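Local structure of putative PAS/PAC sensor protein (Nakamurella multipartita DSM 44233, 6HMJ) at residues S209-T214 / S291-E296; L287-G292 / R315-D320. The protein is a blue-light receptor of the light-oxygen-voltage class that carries flavin mononucleotide and mediates RNA binding and translational regulation. All coordinates share one frame; numbering follows the deposited sequence.

Contact 1 (S209-T214 / S291-E296)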
ATOM      1  N   SER A 209      16.423   1.820  17.694  1.00 67.72           N
ATOM      2  CA  SER A 209      17.603   1.970  18.526  1.00 66.45           C
ATOM      3  C   SER A 209      18.064   3.426  18.530  1.00 66.98           C
ATOM      4  O   SER A 209      17.720   4.221  17.650  1.00 64.86           O
ATOM      5  CB  SER A 209      18.725   1.058  18.032  1.00 64.32           C
ATOM      6  OG  SER A 209      19.939   1.339  18.701  1.00 64.00           O
ATOM      7  N   THR A 210      18.856   3.770  19.545  1.00 69.32           N
ATOM      8  CA  THR A 210      19.374   5.121  19.721  1.00 73.30           C
ATOM      9  C   THR A 210      20.896   5.166  19.757  1.00 74.26           C
ATOM     10  O   THR A 210      21.470   6.260  19.786  1.00 74.43           O
ATOM     11  CB  THR A 210      18.791   5.729  21.009  1.00 75.23           C
ATOM     12  OG1 THR A 210      17.392   5.984  20.821  1.00 75.90           O
ATOM     13  CG2 THR A 210      19.473   7.031  21.385  1.00 78.34           C
ATOM     14  N   LYS A 211      21.565   4.019  19.713  1.00 77.71           N
ATOM     15  CA  LYS A 211      23.006   3.952  19.914  1.00 78.07           C
ATOM     16  C   LYS A 211      23.731   4.158  18.589  1.00 74.29           C
ATOM     17  O   LYS A 211      23.388   3.532  17.582  1.00 73.15           O
ATOM     18  CB  LYS A 211      23.383   2.603  20.529  1.00 80.89           C
ATOM     19  CG  LYS A 211      22.522   2.216  21.733  1.00 86.42           C
ATOM     20  CD  LYS A 211      22.538   3.264  22.842  1.00 90.11           C
ATOM     21  CE  LYS A 211      21.325   3.109  23.750  1.00 94.51           C
ATOM     22  NZ  LYS A 211      21.406   3.970  24.961  1.00 96.79           N
ATOM     23  N   GLY A 212      24.724   5.036  18.596  1.00 70.21           N
ATOM     24  CA  GLY A 212      25.555   5.314  17.434  1.00 66.29           C
ATOM     25  C   GLY A 212      26.915   4.660  17.548  1.00 64.65           C
ATOM     26  O   GLY A 212      27.044   3.540  18.052  1.00 66.35           O
ATOM     27  N   TRP A 213      27.940   5.367  17.085  1.00 62.15           N
ATOM     28  CA  TRP A 213      29.292   4.817  17.055  1.00 59.67           C
ATOM     29  C   TRP A 213      30.281   5.930  16.714  1.00 59.25           C
ATOM     30  O   TRP A 213      29.898   7.069  16.424  1.00 57.13           O
ATOM     31  CB  TRP A 213      29.399   3.666  16.050  1.00 57.65           C
ATOM     32  CG  TRP A 213      28.645   3.895  14.768  1.00 56.30           C
ATOM     33  CD1 TRP A 213      27.439   3.361  14.423  1.00 55.06           C
ATOM     34  CD2 TRP A 213      29.049   4.720  13.665  1.00 55.50           C
ATOM     35  NE1 TRP A 213      27.066   3.799  13.174  1.00 54.30           N
ATOM     36  CE2 TRP A 213      28.037   4.634  12.688  1.00 54.51           C
ATOM     37  CE3 TRP A 213      30.167   5.521  13.409  1.00 56.04           C
ATOM     38  CZ2 TRP A 213      28.108   5.318  11.476  1.00 53.72           C
ATOM     39  CZ3 TRP A 213      30.235   6.200  12.199  1.00 54.90           C
ATOM     40  CH2 TRP A 213      29.211   6.094  11.252  1.00 53.55           C
ATOM     41  N   THR A 214      31.565   5.578  16.757  1.00 60.34           N
ATOM     42  CA  THR A 214      32.664   6.453  16.368  1.00 60.98           C
ATOM     43  C   THR A 214      33.735   5.576  15.733  1.00 62.98           C
ATOM     44  O   THR A 214      34.124   4.561  16.320  1.00 65.08           O
ATOM     45  CB  THR A 214      33.238   7.212  17.574  1.00 60.92           C
ATOM     46  OG1 THR A 214      32.242   8.085  18.124  1.00 61.04           O
ATOM     47  CG2 THR A 214      34.454   8.031  17.173  1.00 59.81           C
ATOM     48  N   SER A 291      21.662  14.552  26.667  1.00 60.43           N
ATOM     49  CA  SER A 291      21.285  13.157  26.481  1.00 60.44           C
ATOM     50  C   SER A 291      22.386  12.347  25.803  1.00 60.91           C
ATOM     51  O   SER A 291      22.106  11.374  25.103  1.00 62.67           O
ATOM     52  CB  SER A 291      19.991  13.064  25.674  1.00 59.14           C
ATOM     53  OG  SER A 291      18.970  13.864  26.246  1.00 60.82           O
ATOM     54  N   GLY A 292      23.644  12.731  26.006  1.00 62.63           N
ATOM     55  CA  GLY A 292      24.751  12.041  25.363  1.00 62.68           C
ATOM     56  C   GLY A 292      25.128  10.769  26.097  1.00 66.58           C
ATOM     57  O   GLY A 292      25.299  10.771  27.321  1.00 69.71           O
ATOM     58  N   ASP A 293      25.235   9.675  25.356  1.00 66.08           N
ATOM     59  CA  ASP A 293      25.624   8.409  25.959  1.00 70.26           C
ATOM     60  C   ASP A 293      27.037   8.539  26.520  1.00 74.22           C
ATOM     61  O   ASP A 293      27.947   8.962  25.794  1.00 73.69           O
ATOM     62  CB  ASP A 293      25.567   7.286  24.926  1.00 71.27           C
ATOM     63  CG  ASP A 293      25.772   5.922  25.542  1.00 76.59           C
ATOM     64  OD1 ASP A 293      24.845   5.428  26.219  1.00 78.64           O
ATOM     65  OD2 ASP A 293      26.864   5.346  25.355  1.00 79.06           O
ATOM     66  N   PRO A 294      27.271   8.182  27.789  1.00 64.87           N
ATOM     67  CA  PRO A 294      28.625   8.341  28.348  1.00 66.96           C
ATOM     68  C   PRO A 294      29.726   7.695  27.522  1.00 67.43           C
ATOM     69  O   PRO A 294      30.787   8.303  27.332  1.00 66.00           O
ATOM     70  CB  PRO A 294      28.505   7.680  29.730  1.00 70.08           C
ATOM     71  CG  PRO A 294      27.070   7.785  30.076  1.00 69.91           C
ATOM     72  CD  PRO A 294      26.319   7.663  28.787  1.00 67.54           C
ATOM     73  N   HIS A 295      29.507   6.474  27.029  1.00 70.58           N
ATOM     74  CA  HIS A 295      30.544   5.794  26.259  1.00 73.61           C
ATOM     75  C   HIS A 295      30.787   6.487  24.926  1.00 70.78           C
ATOM     76  O   HIS A 295      31.935   6.614  24.485  1.00 71.17           O
ATOM     77  CB  HIS A 295      30.162   4.332  26.044  1.00 77.65           C
ATOM     78  CG  HIS A 295      30.014   3.558  27.314  1.00 84.48           C
ATOM     79  ND1 HIS A 295      29.012   3.813  28.227  1.00 86.19           N
ATOM     80  CD2 HIS A 295      30.747   2.545  27.833  1.00 88.80           C
ATOM     81  CE1 HIS A 295      29.131   2.986  29.250  1.00 89.28           C
ATOM     82  NE2 HIS A 295      30.175   2.206  29.036  1.00 90.73           N
ATOM     83  N   GLU A 296      29.717   6.929  24.263  1.00 68.71           N
ATOM     84  CA  GLU A 296      29.869   7.639  22.998  1.00 67.82           C
ATOM     85  C   GLU A 296      30.650   8.934  23.188  1.00 67.40           C
ATOM     86  O   GLU A 296      31.510   9.274  22.366  1.00 67.75           O
ATOM     87  CB  GLU A 296      28.496   7.910  22.385  1.00 66.99           C
ATOM     88  CG  GLU A 296      27.797   6.648  21.895  1.00 68.12           C
ATOM     89  CD  GLU A 296      26.381   6.900  21.407  1.00 66.84           C
ATOM     90  OE1 GLU A 296      26.046   8.067  21.110  1.00 65.21           O
ATOM     91  OE2 GLU A 296      25.599   5.928  21.327  1.00 66.32           O
TER
HETATM   92  O   HOH W   1      23.759   8.145  19.516  1.00 53.81           O
HETATM   93  O   HOH W   2      30.269   7.580  19.578  1.00 59.13           O

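Contact 2 (L287-G292 / R315-D320). With FMN (flavin mononucleotide), chain E.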
ATOM      1  N   LEU A 287      24.134  19.970  21.152  1.00 48.79           N
ATOM      2  CA  LEU A 287      23.275  19.237  20.231  1.00 48.06           C
ATOM      3  C   LEU A 287      22.795  17.920  20.824  1.00 48.54           C
ATOM      4  O   LEU A 287      21.814  17.353  20.333  1.00 49.56           O
ATOM      5  CB  LEU A 287      24.012  18.977  18.917  1.00 48.15           C
ATOM      6  CG  LEU A 287      24.363  20.223  18.104  1.00 48.66           C
ATOM      7  CD1 LEU A 287      25.212  19.858  16.904  1.00 49.10           C
ATOM      8  CD2 LEU A 287      23.101  20.949  17.667  1.00 48.81           C
ATOM      9  N   GLN A 288      23.461  17.428  21.868  1.00 48.14           N
ATOM     10  CA  GLN A 288      23.045  16.207  22.541  1.00 47.88           C
ATOM     11  C   GLN A 288      21.930  16.449  23.549  1.00 50.75           C
ATOM     12  O   GLN A 288      21.328  15.480  24.030  1.00 51.84           O
ATOM     13  CB  GLN A 288      24.245  15.574  23.250  1.00 48.30           C
ATOM     14  CG  GLN A 288      25.381  15.193  22.316  1.00 49.24           C
ATOM     15  CD  GLN A 288      26.701  15.043  23.041  1.00 52.44           C
ATOM     16  OE1 GLN A 288      26.737  14.808  24.247  1.00 55.41           O
ATOM     17  NE2 GLN A 288      27.799  15.195  22.308  1.00 52.33           N
ATOM     18  N   ALA A 289      21.643  17.708  23.872  1.00 51.62           N
ATOM     19  CA  ALA A 289      20.574  18.066  24.802  1.00 53.14           C
ATOM     20  C   ALA A 289      20.696  17.270  26.099  1.00 55.13           C
ATOM     21  O   ALA A 289      19.733  16.681  26.594  1.00 55.90           O
ATOM     22  CB  ALA A 289      19.201  17.862  24.160  1.00 51.74           C
ATOM     23  N   GLU A 290      21.903  17.274  26.661  1.00 57.23           N
ATOM     24  CA  GLU A 290      22.187  16.591  27.921  1.00 60.63           C
ATOM     25  C   GLU A 290      21.761  15.125  27.871  1.00 62.42           C
ATOM     26  O   GLU A 290      21.527  14.504  28.914  1.00 64.74           O
ATOM     27  CB  GLU A 290      21.489  17.298  29.089  1.00 62.53           C
ATOM     28  CG  GLU A 290      21.743  18.803  29.171  1.00 63.00           C
ATOM     29  CD  GLU A 290      23.186  19.151  29.467  1.00 65.11           C
ATOM     30  OE1 GLU A 290      23.973  18.230  29.764  1.00 67.07           O
ATOM     31  OE2 GLU A 290      23.529  20.351  29.410  1.00 65.20           O
ATOM     32  N   SER A 291      21.662  14.552  26.667  1.00 60.43           N
ATOM     33  CA  SER A 291      21.285  13.157  26.481  1.00 60.44           C
ATOM     34  C   SER A 291      22.386  12.347  25.803  1.00 60.91           C
ATOM     35  O   SER A 291      22.106  11.374  25.103  1.00 62.67           O
ATOM     36  CB  SER A 291      19.991  13.064  25.674  1.00 59.14           C
ATOM     37  OG  SER A 291      18.970  13.864  26.246  1.00 60.82           O
ATOM     38  N   GLY A 292      23.644  12.731  26.006  1.00 62.63           N
ATOM     39  CA  GLY A 292      24.751  12.041  25.363  1.00 62.68           C
ATOM     40  C   GLY A 292      25.128  10.769  26.097  1.00 66.58           C
ATOM     41  O   GLY A 292      25.299  10.771  27.321  1.00 69.71           O
ATOM     42  N   ARG A 315      22.895  10.647  18.061  1.00 58.05           N
ATOM     43  CA  ARG A 315      21.546  11.195  18.086  1.00 59.38           C
ATOM     44  C   ARG A 315      21.605  12.635  18.584  1.00 55.42           C
ATOM     45  O   ARG A 315      22.199  12.912  19.630  1.00 54.96           O
ATOM     46  CB  ARG A 315      20.657  10.333  18.985  1.00 63.73           C
ATOM     47  CG  ARG A 315      19.166  10.633  18.915  1.00 68.10           C
ATOM     48  CD  ARG A 315      18.551  10.124  17.616  1.00 70.51           C
ATOM     49  NE  ARG A 315      17.090  10.196  17.628  1.00 72.42           N
ATOM     50  CZ  ARG A 315      16.323  10.071  16.547  1.00 71.15           C
ATOM     51  NH1 ARG A 315      16.872   9.869  15.357  1.00 68.35           N
ATOM     52  NH2 ARG A 315      15.003  10.149  16.657  1.00 72.37           N
ATOM     53  N   ASN A 316      21.007  13.553  17.826  1.00 52.03           N
ATOM     54  CA  ASN A 316      21.088  14.979  18.110  1.00 52.08           C
ATOM     55  C   ASN A 316      19.699  15.600  18.079  1.00 52.01           C
ATOM     56  O   ASN A 316      18.711  14.962  17.702  1.00 52.45           O
ATOM     57  CB  ASN A 316      21.981  15.715  17.101  1.00 51.98           C
ATOM     58  CG  ASN A 316      23.472  15.618  17.414  1.00 51.96           C
ATOM     59  OD1 ASN A 316      24.280  16.107  16.632  1.00 54.12           O
ATOM     60  ND2 ASN A 316      23.839  15.008  18.540  1.00 50.69           N
ATOM     61  N   PHE A 317      19.646  16.877  18.458  1.00 50.77           N
ATOM     62  CA  PHE A 317      18.388  17.596  18.603  1.00 51.44           C
ATOM     63  C   PHE A 317      18.594  19.050  18.214  1.00 51.68           C
ATOM     64  O   PHE A 317      19.558  19.681  18.657  1.00 52.21           O
ATOM     65  CB  PHE A 317      17.869  17.491  20.042  1.00 51.98           C
ATOM     66  CG  PHE A 317      17.881  16.090  20.581  1.00 52.88           C
ATOM     67  CD1 PHE A 317      19.005  15.587  21.214  1.00 52.46           C
ATOM     68  CD2 PHE A 317      16.777  15.268  20.432  1.00 53.06           C
ATOM     69  CE1 PHE A 317      19.021  14.295  21.699  1.00 52.99           C
ATOM     70  CE2 PHE A 317      16.789  13.977  20.917  1.00 53.68           C
ATOM     71  CZ  PHE A 317      17.912  13.489  21.548  1.00 53.51           C
ATOM     72  N   ARG A 318      17.688  19.571  17.394  1.00 53.06           N
ATOM     73  CA  ARG A 318      17.730  20.969  17.002  1.00 54.02           C
ATOM     74  C   ARG A 318      17.329  21.854  18.181  1.00 53.93           C
ATOM     75  O   ARG A 318      16.931  21.374  19.246  1.00 52.60           O
ATOM     76  CB  ARG A 318      16.808  21.212  15.807  1.00 56.33           C
ATOM     77  CG  ARG A 318      17.046  20.256  14.645  1.00 57.83           C
ATOM     78  CD  ARG A 318      16.134  20.554  13.462  1.00 61.24           C
ATOM     79  NE  ARG A 318      14.717  20.462  13.810  1.00 64.27           N
ATOM     80  CZ  ARG A 318      13.721  20.567  12.935  1.00 65.79           C
ATOM     81  NH1 ARG A 318      13.975  20.758  11.648  1.00 66.37           N
ATOM     82  NH2 ARG A 318      12.465  20.476  13.349  1.00 67.25           N
ATOM     83  N   GLN A 319      17.437  23.170  17.985  1.00 56.24           N
ATOM     84  CA  GLN A 319      17.066  24.096  19.047  1.00 56.97           C
ATOM     85  C   GLN A 319      15.592  23.977  19.415  1.00 57.07           C
ATOM     86  O   GLN A 319      15.208  24.368  20.523  1.00 58.20           O
ATOM     87  CB  GLN A 319      17.390  25.537  18.644  1.00 57.81           C
ATOM     88  CG  GLN A 319      17.081  26.557  19.731  1.00 62.73           C
ATOM     89  CD  GLN A 319      17.889  27.846  19.607  1.00 67.41           C
ATOM     90  OE1 GLN A 319      18.126  28.538  20.600  1.00 70.82           O
ATOM     91  NE2 GLN A 319      18.301  28.182  18.387  1.00 67.07           N
ATOM     92  N   ASP A 320      14.763  23.437  18.525  1.00 54.98           N
ATOM     93  CA  ASP A 320      13.349  23.237  18.817  1.00 56.55           C
ATOM     94  C   ASP A 320      13.062  21.874  19.432  1.00 55.31           C
ATOM     95  O   ASP A 320      11.902  21.581  19.741  1.00 56.16           O
ATOM     96  CB  ASP A 320      12.511  23.421  17.545  1.00 57.63           C
ATOM     97  CG  ASP A 320      12.785  22.357  16.495  1.00 56.99           C
ATOM     98  OD1 ASP A 320      13.609  21.452  16.747  1.00 55.77           O
ATOM     99  OD2 ASP A 320      12.166  22.425  15.413  1.00 57.40           O
TER
HETATM  100  N1  FMN E 400      28.958  16.360  19.206  1.00 54.27           N
HETATM  101  C2  FMN E 400      27.668  16.181  18.849  1.00 55.54           C
HETATM  102  O2  FMN E 400      26.932  15.473  19.570  1.00 55.91           O
HETATM  103  N3  FMN E 400      27.139  16.735  17.744  1.00 56.68           N
HETATM  104  C4  FMN E 400      27.849  17.503  16.913  1.00 55.55           C
HETATM  105  O4  FMN E 400      27.323  18.002  15.895  1.00 54.19           O
HETATM  106  C4A FMN E 400      29.271  17.752  17.232  1.00 55.94           C
HETATM  107  N5  FMN E 400      30.055  18.516  16.448  1.00 56.31           N
HETATM  108  C5A FMN E 400      31.353  18.723  16.769  1.00 56.24           C
HETATM  109  C6  FMN E 400      32.134  19.514  15.933  1.00 54.91           C
HETATM  110  C7  FMN E 400      33.467  19.749  16.235  1.00 53.70           C
HETATM  111  C7M FMN E 400      34.293  20.612  15.319  1.00 53.77           C
HETATM  112  C8  FMN E 400      34.064  19.141  17.454  1.00 53.99           C
HETATM  113  C8M FMN E 400      35.508  19.365  17.816  1.00 54.53           C
HETATM  114  C9  FMN E 400      33.289  18.347  18.285  1.00 54.25           C
HETATM  115  C9A FMN E 400      31.948  18.109  17.995  1.00 55.01           C
HETATM  116  N10 FMN E 400      31.129  17.304  18.829  1.00 55.41           N
HETATM  117  C10 FMN E 400      29.791  17.113  18.458  1.00 55.54           C
HETATM  118  C1' FMN E 400      31.606  16.641  20.047  1.00 54.57           C
HETATM  119  C2' FMN E 400      31.305  17.485  21.270  1.00 53.95           C
HETATM  120  O2' FMN E 400      31.439  18.876  20.973  1.00 54.58           O
HETATM  121  C3' FMN E 400      32.269  17.106  22.378  1.00 54.01           C
HETATM  122  O3' FMN E 400      33.612  17.329  21.922  1.00 55.02           O
HETATM  123  C4' FMN E 400      32.151  15.651  22.807  1.00 53.69           C
HETATM  124  O4' FMN E 400      30.819  15.369  23.238  1.00 51.35           O
HETATM  125  C5' FMN E 400      33.174  15.445  23.913  1.00 55.89           C
HETATM  126  O5' FMN E 400      32.609  14.803  25.048  1.00 56.32           O
HETATM  127  P   FMN E 400      32.232  15.681  26.338  1.00 54.86           P
HETATM  128  O1P FMN E 400      31.659  14.647  27.272  1.00 58.79           O
HETATM  129  O2P FMN E 400      33.554  16.271  26.770  1.00 56.76           O
HETATM  130  O3P FMN E 400      31.272  16.731  25.834  1.00 55.61           O

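Contact 1 (S209-T214 / S291-E296)
The carboxylate of Glu296 makes the one direct hydrogen bond between 209-214 and 291-296: Gly212 N donates to Glu296 OE2 over 3.0 Å in a fairly straight line (160° at the hydrogen), arriving from well above the carboxylate plane. The other oxygen, Glu296 OE1, accepts a hydrogen bond from water 1 at 2.8 Å. That water also donates to Thr210 O, 3.0 Å away, so both carboxylate oxygens serve the backbone of one loop. Glu296 spans the distance because its chain runs extended beyond CG, with CG anti to the carbonyl carbon (chi1 -69°).

These bonds tie the N-terminal start of helix 294-305 to the loop leading into strand 213-216, the edge strand that lies antiparallel to 310-317 and extends the five-stranded sheet of the PAS fold. Asp293 is the N-cap of the helix, its OD2 accepting weakly from His295 N and Glu296 N. Its other oxygen, Asp293 OD1, forms a long salt bridge of 3.9 Å with Lys211 NZ, the lysine chain bending at chi2 and crossing the aspartate at about a right angle.

Further along, Thr214 OG1 hydrogen-bonds Thr312 and meets water 2 at 2.5 Å, which in turn donates weakly to Glu296 O. The Thr214 side chain packs on Ala299 and Ile300 of the helix, and that of Glu296 touches Ile314.

Contact 2 (L287-G292 / R315-D320)
Two amides, one from each segment, read the pyrimidine edge of the flavin. Asn316 makes a paired contact: FMN N3 donates to Asn316 OD1 at 3.1 Å and nearly straight (167°), while Asn316 ND2 donates to FMN O2 at 3.3 Å. Gln288 reaches the same carbonyl with its chain extended beyond CG, Gln288 NE2 lying 2.9 Å from FMN O2. The same nitrogen donates to the ribityl hydroxyl, with Gln288 NE2 to FMN O4' at 3.2 Å. The two side chains run alongside each other in the same direction, their amide planes only 18° apart, and Leu287 brings CD1 against FMN O4.

A second shell fixes the rotation of the Asn316 amide: ND2 also donates to Arg315 O, from above that carbonyl plane, and OD1 accepts from Asn326. An alanine in place of Asn316 would probably loosen the hold on the flavin edge, since the bonds to N3 and O2 and the link to Asn326 would all go.

The backbones are joined where Phe317 N donates to Leu287 O over 2.9 Å, in the carbonyl plane but bent (132°). This pins the end of the NCRFLQ motif of LOV domains, which carries Cys284, to strand 310-317. A type I' turn from Gln288 to Ser291 follows, closed by Ser291 N to Gln288 O at 2.8 Å, and Ala289 CB rests 3.7 Å from Phe317 CD1.

With two amide N-H groups converging on O2 and an acceptor facing N3, the contact suits an isoalloxazine that carries its hydrogen on N3, and the donors would be expected to draw electron density toward O2.

Both contacts fasten pieces next to the same part of the PAS sheet, where strands 213-216 and 310-317 are neighbours, and they share Ser291 and Gly292 where the turn passes into helix 294-305. Their centres lie 12 Å apart and they touch lightly, through Thr210 and Arg315. Contact 1 is a surface junction without buried residues, and its chemistry suits that place: charged side chains, backbone groups and bridging waters. Contact 2 is partly buried, with Leu287, Gln288 and Asn316 enclosed, and uses neutral amides to recognise the flavin. The chain thus runs from a pocket wall to a water-bridged rim within ten residues, from Leu287 to Glu296.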